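Local coordinates for methyl-accepting chemotaxis protein (Campylobacter jejuni, PDB 6W3V) that binds L-phenylalanine through the ligand-binding domain of the chemoreceptor Tlp3 and probably passes the signal on to the chemotaxis machinery, at the phenylalanine site. Sequence-based numbering; all coordinates share one arbitrary frame.

The phenylalanine site. Residues 82, 90, 108, 110, 113, 115, 131, 133-135, 160. With PHE (phenylalanine), chain B.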
# COMPACT_ATOMS: atom_id res chain seq x y z
N TYR A 82 -10.80 -3.46 12.98
CA TYR A 82 -11.72 -2.75 13.82
C TYR A 82 -12.98 -2.38 13.04
O TYR A 82 -13.02 -2.29 11.83
CB TYR A 82 -11.06 -1.51 14.44
CG TYR A 82 -10.19 -0.70 13.50
CD1 TYR A 82 -8.84 -1.02 13.33
CD2 TYR A 82 -10.68 0.34 12.73
CE1 TYR A 82 -8.04 -0.33 12.46
CE2 TYR A 82 -9.89 1.03 11.84
CZ TYR A 82 -8.53 0.74 11.76
OH TYR A 82 -7.76 1.46 10.88
N VAL A 90 -15.67 2.14 18.85
CA VAL A 90 -15.01 1.27 17.89
C VAL A 90 -14.68 -0.05 18.56
O VAL A 90 -14.12 -0.09 19.68
CB VAL A 90 -13.76 1.90 17.26
CG1 VAL A 90 -12.77 2.32 18.32
CG2 VAL A 90 -13.09 0.99 16.26
N LEU A 108 -11.48 6.99 21.35
CA LEU A 108 -10.55 6.98 20.21
C LEU A 108 -10.84 7.95 19.03
O LEU A 108 -10.09 8.00 18.07
CB LEU A 108 -10.36 5.54 19.72
CG LEU A 108 -9.53 4.64 20.64
CD1 LEU A 108 -9.42 3.24 20.06
CD2 LEU A 108 -8.13 5.22 20.88
N ILE A 110 -12.97 8.57 16.41
CA ILE A 110 -12.90 7.91 15.12
C ILE A 110 -13.39 8.77 13.99
O ILE A 110 -12.99 8.62 12.86
CB ILE A 110 -13.60 6.54 15.10
CG1 ILE A 110 -15.11 6.67 15.27
CG2 ILE A 110 -12.98 5.64 16.15
CD1 ILE A 110 -15.84 5.36 15.18
N LYS A 113 -10.92 10.62 11.73
CA LYS A 113 -9.93 9.83 10.97
C LYS A 113 -10.29 9.82 9.49
O LYS A 113 -11.45 9.60 9.07
CB LYS A 113 -9.84 8.39 11.51
CG LYS A 113 -9.53 8.26 12.99
CD LYS A 113 -8.16 8.84 13.35
CE LYS A 113 -7.85 8.82 14.83
NZ LYS A 113 -7.31 7.54 15.28
N TRP A 115 -9.54 7.40 7.43
CA TRP A 115 -10.04 6.07 7.07
C TRP A 115 -11.54 5.95 7.33
O TRP A 115 -12.25 5.27 6.60
CB TRP A 115 -9.27 4.93 7.73
CG TRP A 115 -9.32 4.91 9.24
CD1 TRP A 115 -8.33 5.30 10.09
CD2 TRP A 115 -10.41 4.47 10.09
NE1 TRP A 115 -8.71 5.13 11.38
CE2 TRP A 115 -9.98 4.63 11.42
CE3 TRP A 115 -11.63 3.86 9.85
CZ2 TRP A 115 -10.78 4.32 12.50
CZ3 TRP A 115 -12.43 3.54 10.95
CH2 TRP A 115 -12.01 3.78 12.24
N TYR A 131 0.82 5.79 7.30
CA TYR A 131 0.79 6.76 8.41
C TYR A 131 1.05 6.00 9.72
O TYR A 131 0.94 4.76 9.76
CB TYR A 131 -0.56 7.50 8.48
CG TYR A 131 -1.66 6.58 8.89
CD1 TYR A 131 -2.35 5.80 7.97
CD2 TYR A 131 -2.13 6.62 10.20
CE1 TYR A 131 -3.37 4.94 8.38
CE2 TYR A 131 -3.10 5.76 10.62
CZ TYR A 131 -3.73 4.93 9.71
OH TYR A 131 -4.71 4.09 10.16
N ASP A 133 0.09 4.52 13.01
CA ASP A 133 -1.06 4.03 13.77
C ASP A 133 -0.91 4.52 15.18
O ASP A 133 0.10 4.28 15.85
CB ASP A 133 -1.03 2.51 13.75
CG ASP A 133 -1.95 1.90 14.74
OD1 ASP A 133 -3.10 2.38 14.83
OD2 ASP A 133 -1.49 0.95 15.46
N THR A 134 -2.04 5.03 15.70
CA THR A 134 -2.03 5.54 17.06
C THR A 134 -2.17 4.44 18.12
O THR A 134 -1.82 4.65 19.29
CB THR A 134 -3.12 6.60 17.30
OG1 THR A 134 -4.39 6.01 17.03
CG2 THR A 134 -2.92 7.78 16.37
N VAL A 135 -2.73 3.30 17.74
CA VAL A 135 -2.96 2.22 18.70
C VAL A 135 -1.61 1.55 19.05
O VAL A 135 -1.23 1.46 20.22
CB VAL A 135 -4.00 1.20 18.19
CG1 VAL A 135 -4.06 -0.00 19.12
CG2 VAL A 135 -5.38 1.83 18.09
N ASP A 160 -5.54 -2.68 9.32
CA ASP A 160 -4.19 -2.06 9.30
C ASP A 160 -3.16 -3.12 9.00
O ASP A 160 -2.99 -4.08 9.77
CB ASP A 160 -3.84 -1.46 10.66
CG ASP A 160 -4.72 -0.27 11.06
OD1 ASP A 160 -5.46 0.28 10.21
OD2 ASP A 160 -4.58 0.12 12.24
N PHE B . -4.62 2.79 12.63
CA PHE B . -5.87 3.37 13.19
C PHE B . -5.64 4.86 13.41
O PHE B . -4.53 5.23 13.85
CB PHE B . -6.17 2.70 14.54
CG PHE B . -7.41 3.16 15.18
CD1 PHE B . -7.40 4.30 15.93
CD2 PHE B . -8.56 2.44 15.08
CE1 PHE B . -8.52 4.72 16.60
CE2 PHE B . -9.69 2.88 15.70
CZ PHE B . -9.69 4.08 16.37
OXT PHE B . -6.56 5.66 13.17
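In this amino-acid pocket of a PDC sensor domain, which buries the ligand almost completely, Tyr82 turns one ring face to the bound phenylalanine, whose CD2 sits over the centre of that face, 3.6 Å above the plane; the ligand ring stands edge-on, the planes 72° apart. Trp115 CE3 and the Asp160 carboxylate carbon lie at the tyrosine's edge. The Trp115 indole carries Tyr82 CE2 near the rim of one face and Lys113 CB on the other, which probably helps hold the indole so that its in-plane NE1-H reaches the ligand carboxylate oxygen OXT at 2.8 Å. The ligand carboxylate carbon C lies in plane at the edge of the Tyr131 ring. Lys113, its side chain kinked about the CB-CG and CD-CE bonds, curls round to bring NZ to OXT in a salt bridge, a long flexible cation suited to a buried carboxylate. The other oxygen, O, takes a nearly straight bond from the backbone N of Thr134 (174° at H) and a longer one from its hydroxyl OG1. The alpha-amino nitrogen N donates to Tyr131 OH at 2.8 Å, and to Asp133 OD1 and Asp160 OD2 each at 2.7 Å, matching a likely positive charge with two carboxylates. Val135 N also donates to Asp133 OD1, while Tyr82 OH donates to Asp160 OD1, steadying both acids. Beyond the polar end, Leu108 CB and Ile110 CG2 close on the ring tip, CZ, where branched aliphatics suit an apolar ring.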